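Local structure of GST N-terminal domain-containing protein (Pseudomonas syringae pv. tomato, 3IC8) at residues I285-D290 against V295-F300; T44-G49 against A60-D65. The protein is of unknown function but has the thioredoxin-like and helical domains of glutathione S-transferases and probably belongs to that superfamily. All blocks are in the same frame, centred on the assembly; numbering follows the deposited sequence.

Interaction 1: residues I285-D290 against V295-F300; sequences ILRRED and VVHVHF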
# COMPACT_ATOMS: atom_id res chain seq x y z
N ILE A 285 -27.89 -33.36 -6.02
CA ILE A 285 -27.96 -33.48 -4.58
C ILE A 285 -28.20 -34.90 -4.10
O ILE A 285 -29.07 -35.58 -4.55
CB ILE A 285 -29.03 -32.61 -4.03
CG1 ILE A 285 -28.96 -31.25 -4.66
CG2 ILE A 285 -28.84 -32.43 -2.59
CD1 ILE A 285 -29.69 -30.26 -3.93
N LEU A 286 -27.44 -35.31 -3.13
CA LEU A 286 -27.58 -36.65 -2.73
C LEU A 286 -27.72 -36.73 -1.22
O LEU A 286 -27.09 -35.99 -0.50
CB LEU A 286 -26.43 -37.42 -3.34
CG LEU A 286 -25.80 -38.64 -2.77
CD1 LEU A 286 -24.60 -38.97 -3.58
CD2 LEU A 286 -25.44 -38.28 -1.39
N ARG A 287 -28.62 -37.59 -0.78
CA ARG A 287 -28.97 -37.76 0.60
C ARG A 287 -28.27 -38.98 1.13
O ARG A 287 -28.28 -39.99 0.52
CB ARG A 287 -30.48 -37.91 0.76
CG ARG A 287 -30.98 -38.01 2.18
CD ARG A 287 -32.22 -38.85 2.27
NE ARG A 287 -33.13 -38.42 3.31
CZ ARG A 287 -33.44 -39.13 4.39
NH1 ARG A 287 -32.92 -40.33 4.59
NH2 ARG A 287 -34.27 -38.65 5.29
N ARG A 288 -27.62 -38.86 2.27
CA ARG A 288 -27.01 -39.99 2.92
C ARG A 288 -27.16 -39.84 4.41
O ARG A 288 -27.32 -38.76 4.89
CB ARG A 288 -25.55 -40.11 2.55
CG ARG A 288 -24.78 -38.86 2.72
CD ARG A 288 -23.35 -39.08 2.43
NE ARG A 288 -22.73 -39.95 3.40
CZ ARG A 288 -22.19 -39.53 4.53
NH1 ARG A 288 -22.18 -38.26 4.82
NH2 ARG A 288 -21.64 -40.39 5.34
N GLU A 289 -27.11 -40.93 5.14
CA GLU A 289 -27.26 -40.88 6.58
C GLU A 289 -26.00 -41.38 7.24
O GLU A 289 -25.54 -42.43 6.93
CB GLU A 289 -28.46 -41.73 6.98
CG GLU A 289 -28.77 -41.75 8.46
CD GLU A 289 -30.15 -42.28 8.76
OE1 GLU A 289 -30.74 -42.93 7.88
OE2 GLU A 289 -30.64 -42.05 9.87
N ASP A 290 -25.42 -40.59 8.12
CA ASP A 290 -24.17 -40.97 8.72
C ASP A 290 -24.35 -41.29 10.18
O ASP A 290 -25.19 -40.72 10.82
CB ASP A 290 -23.12 -39.88 8.55
CG ASP A 290 -21.76 -40.31 9.04
OD1 ASP A 290 -21.06 -41.04 8.35
OD2 ASP A 290 -21.40 -39.91 10.14
N VAL A 295 -28.62 -37.30 9.00
CA VAL A 295 -29.02 -37.16 7.63
C VAL A 295 -28.39 -35.93 7.04
O VAL A 295 -28.42 -34.87 7.63
CB VAL A 295 -30.50 -37.03 7.51
CG1 VAL A 295 -30.86 -36.76 6.10
CG2 VAL A 295 -31.16 -38.26 7.98
N VAL A 296 -27.83 -36.09 5.86
CA VAL A 296 -27.06 -35.06 5.23
C VAL A 296 -27.32 -35.00 3.73
O VAL A 296 -27.56 -36.00 3.10
CB VAL A 296 -25.62 -35.33 5.50
CG1 VAL A 296 -24.85 -35.32 4.28
CG2 VAL A 296 -25.10 -34.38 6.49
N HIS A 297 -27.25 -33.81 3.17
CA HIS A 297 -27.37 -33.62 1.75
C HIS A 297 -26.02 -33.19 1.22
O HIS A 297 -25.45 -32.28 1.74
CB HIS A 297 -28.36 -32.52 1.44
CG HIS A 297 -29.78 -32.95 1.39
ND1 HIS A 297 -30.21 -34.17 1.82
CD2 HIS A 297 -30.88 -32.30 0.95
CE1 HIS A 297 -31.51 -34.26 1.65
NE2 HIS A 297 -31.93 -33.14 1.12
N VAL A 298 -25.54 -33.86 0.18
CA VAL A 298 -24.27 -33.55 -0.43
C VAL A 298 -24.43 -33.08 -1.86
O VAL A 298 -25.09 -33.70 -2.64
CB VAL A 298 -23.37 -34.75 -0.37
CG1 VAL A 298 -22.00 -34.42 -0.81
CG2 VAL A 298 -23.32 -35.26 0.98
N HIS A 299 -23.83 -31.96 -2.18
CA HIS A 299 -24.04 -31.34 -3.47
C HIS A 299 -22.83 -31.38 -4.37
O HIS A 299 -21.75 -31.06 -3.96
CB HIS A 299 -24.48 -29.90 -3.30
CG HIS A 299 -25.49 -29.69 -2.24
ND1 HIS A 299 -26.67 -29.04 -2.46
CD2 HIS A 299 -25.46 -29.98 -0.92
CE1 HIS A 299 -27.34 -28.96 -1.34
NE2 HIS A 299 -26.64 -29.53 -0.39
N PHE A 300 -23.06 -31.78 -5.61
CA PHE A 300 -22.03 -31.91 -6.61
C PHE A 300 -22.45 -31.22 -7.85
O PHE A 300 -23.58 -31.20 -8.17
CB PHE A 300 -21.83 -33.35 -6.99
CG PHE A 300 -21.36 -34.21 -5.91
CD1 PHE A 300 -20.06 -34.26 -5.58
CD2 PHE A 300 -22.23 -35.01 -5.24
CE1 PHE A 300 -19.64 -35.06 -4.61
CE2 PHE A 300 -21.80 -35.80 -4.27
CZ PHE A 300 -20.51 -35.84 -3.96
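Ile285 meets His299 at a non-hydrogen-bonded pair of an antiparallel beta hairpin; the N-to-C directions of segments 285-290 and 296-300 are 149° apart, antiparallel with a twist. CG2 of Ile285 lies over one face of the His299 imidazole, 4.1 Å from the ring centroid and 14° off its normal, a CH-pi contact, while CD1 reaches the ring nitrogen ND1. Beyond the two segments, Glu283 holds that ring through ND1, and Tyr63 stacks on it. Leu286 follows in a hydrogen-bonded pair: its N donates to Val298 O at 2.9 Å and its O accepts from Val298 N at 2.7 Å. The Leu286 side chain lies on the other sheet face from Ile285, its CD1 near Phe300 CE2 and its CD2 near Val298 CB.

Arg287 returns to the Ile285 face. With CG anti to the backbone N (chi1 -177°), its CG comes to the edge of the His297 ring, 3.8 Å from CE1, and the bent chain carries the guanidinium on until Val295 CG1 sits over the centre of one face. Arg288 again pairs through two backbone bonds with Val296; its side chain runs alongside Val296 CG1. Its NH1 binds Ala45 O, and its NH2 makes a salt bridge to Asp290 OD1, 3.1 Å away, whose hydrogen bond is weak. At the exposed end, Glu289 CD lies 4.2 Å from Val295 CG2.

Interaction 2: residues T44-G49 against A60-D65; sequences TALTGG and ADIYCD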
# COMPACT_ATOMS: atom_id res chain seq x y z
N THR A 44 -15.13 -37.31 6.09
CA THR A 44 -15.98 -38.26 5.38
C THR A 44 -17.28 -38.56 6.10
O THR A 44 -18.20 -39.06 5.52
CB THR A 44 -15.29 -39.55 5.10
OG1 THR A 44 -14.73 -40.04 6.30
CG2 THR A 44 -14.19 -39.33 4.13
N ALA A 45 -17.33 -38.21 7.37
CA ALA A 45 -18.54 -38.30 8.10
C ALA A 45 -19.58 -37.40 7.50
O ALA A 45 -20.71 -37.78 7.44
CB ALA A 45 -18.31 -37.91 9.50
N LEU A 46 -19.17 -36.24 7.02
CA LEU A 46 -20.04 -35.40 6.23
C LEU A 46 -20.11 -35.68 4.74
O LEU A 46 -21.15 -35.80 4.20
CB LEU A 46 -19.67 -33.95 6.44
CG LEU A 46 -19.37 -33.48 7.85
CD1 LEU A 46 -18.63 -32.23 7.79
CD2 LEU A 46 -20.60 -33.30 8.63
N THR A 47 -18.98 -35.77 4.08
CA THR A 47 -18.94 -36.01 2.65
C THR A 47 -19.42 -37.35 2.12
O THR A 47 -19.89 -37.43 1.02
CB THR A 47 -17.59 -35.76 2.08
OG1 THR A 47 -16.68 -36.70 2.64
CG2 THR A 47 -17.15 -34.39 2.43
N GLY A 48 -19.29 -38.40 2.90
CA GLY A 48 -19.47 -39.71 2.34
C GLY A 48 -18.24 -40.27 1.69
O GLY A 48 -18.29 -41.23 0.98
N GLY A 49 -17.10 -39.68 1.98
CA GLY A 49 -15.86 -40.10 1.39
C GLY A 49 -15.21 -39.28 0.30
O GLY A 49 -14.10 -39.55 -0.03
N ALA A 60 -26.49 -29.13 7.46
CA ALA A 60 -26.45 -30.48 6.97
C ALA A 60 -26.34 -30.50 5.46
O ALA A 60 -26.65 -31.47 4.86
CB ALA A 60 -27.65 -31.24 7.43
N ASP A 61 -25.90 -29.41 4.87
CA ASP A 61 -25.61 -29.36 3.46
C ASP A 61 -24.12 -29.22 3.24
O ASP A 61 -23.49 -28.35 3.78
CB ASP A 61 -26.33 -28.21 2.78
CG ASP A 61 -27.80 -28.43 2.68
OD1 ASP A 61 -28.24 -29.20 1.85
OD2 ASP A 61 -28.53 -27.80 3.43
N ILE A 62 -23.58 -30.12 2.45
CA ILE A 62 -22.18 -30.17 2.20
C ILE A 62 -21.94 -29.90 0.74
O ILE A 62 -22.54 -30.50 -0.09
CB ILE A 62 -21.63 -31.53 2.60
CG1 ILE A 62 -21.46 -31.57 4.10
CG2 ILE A 62 -20.29 -31.76 2.04
CD1 ILE A 62 -22.56 -32.17 4.80
N TYR A 63 -21.06 -28.96 0.45
CA TYR A 63 -20.78 -28.57 -0.91
C TYR A 63 -19.37 -28.90 -1.31
O TYR A 63 -18.44 -28.47 -0.70
CB TYR A 63 -21.04 -27.09 -1.09
CG TYR A 63 -22.45 -26.68 -0.83
CD1 TYR A 63 -23.32 -26.49 -1.86
CD2 TYR A 63 -22.91 -26.51 0.44
CE1 TYR A 63 -24.57 -26.13 -1.63
CE2 TYR A 63 -24.16 -26.16 0.66
CZ TYR A 63 -24.99 -25.97 -0.38
OH TYR A 63 -26.27 -25.61 -0.15
N CYS A 64 -19.24 -29.66 -2.38
CA CYS A 64 -18.00 -30.21 -2.86
C CYS A 64 -17.60 -29.53 -4.13
O CYS A 64 -18.40 -29.33 -4.98
CB CYS A 64 -18.18 -31.68 -3.18
SG CYS A 64 -18.59 -32.71 -1.84
N ASP A 65 -16.35 -29.15 -4.22
CA ASP A 65 -15.83 -28.56 -5.42
C ASP A 65 -15.94 -27.07 -5.33
O ASP A 65 -17.00 -26.55 -5.10
CB ASP A 65 -16.56 -29.06 -6.65
CG ASP A 65 -15.81 -28.78 -7.92
OD1 ASP A 65 -14.89 -29.50 -8.24
OD2 ASP A 65 -16.12 -27.81 -8.59
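Ile62 points from strand 61-63 toward the end of helix 41-47 and supplies every close contact of the strand segment. Its CD1 and CG1 both lie about 3.8 Å from Leu46 CB, so the ethyl arm presses on the root of the leucine. Its other branch, CG2, meets Thr47 CG2 at 4.1 Å, the two side chains crossing at about a right angle. The chi1 torsion divides the work: at -78° it puts CG1 beside the backbone N and CG2 anti to it, and the two branches address successive helix residues. The packing joins a helix to the sheet of the thioredoxin-like N-terminal domain of the glutathione S-transferase family.

Thr47 is positioned by its hydroxyl. At chi1 64°, OG1 sits between the backbone N and the carbonyl carbon, where it accepts from Gly49 N at 3.1 Å in an ST turn and also bonds Tyr50 O. The helix ends here: Gly48 N still donates to Thr44 O at 2.9 Å, but Gly48 adopts positive phi (85°). Beyond, Leu46 also touches Gln57 and Ala235, and Ile62 touches Val55 and Val296. The side-chain contacts are all between carbons, though Ile62 CD1 also lies 3.9 Å from the backbone O of Leu46. The join therefore rests on buried apolar packing, while the Thr47 hydroxyl serves the end of the helix.

Overall arrangement
Strands 296-300 and 61-63 are neighbours in one sheet, so interactions 1 and 2, with centres about 7 Å apart, meet along that seam: His299 N lies 2.9 Å from Ile62 O, a probable hydrogen bond. Interaction 1 pairs strands edge to edge and buries 587 Å², against 148 Å² where interaction 2 lays a helix end on the sheet. Both are largely buried, but the hairpin, tied by backbone hydrogen bonds, runs out to exposed Glu289, whereas all three touching residues of interaction 2 are buried and their packing is apolar. Side chains reinforce the seam: His299 NE2 lies 2.8 Å from Asp61 OD1, a probable hydrogen bond, and Arg288 reaches helix 41-47.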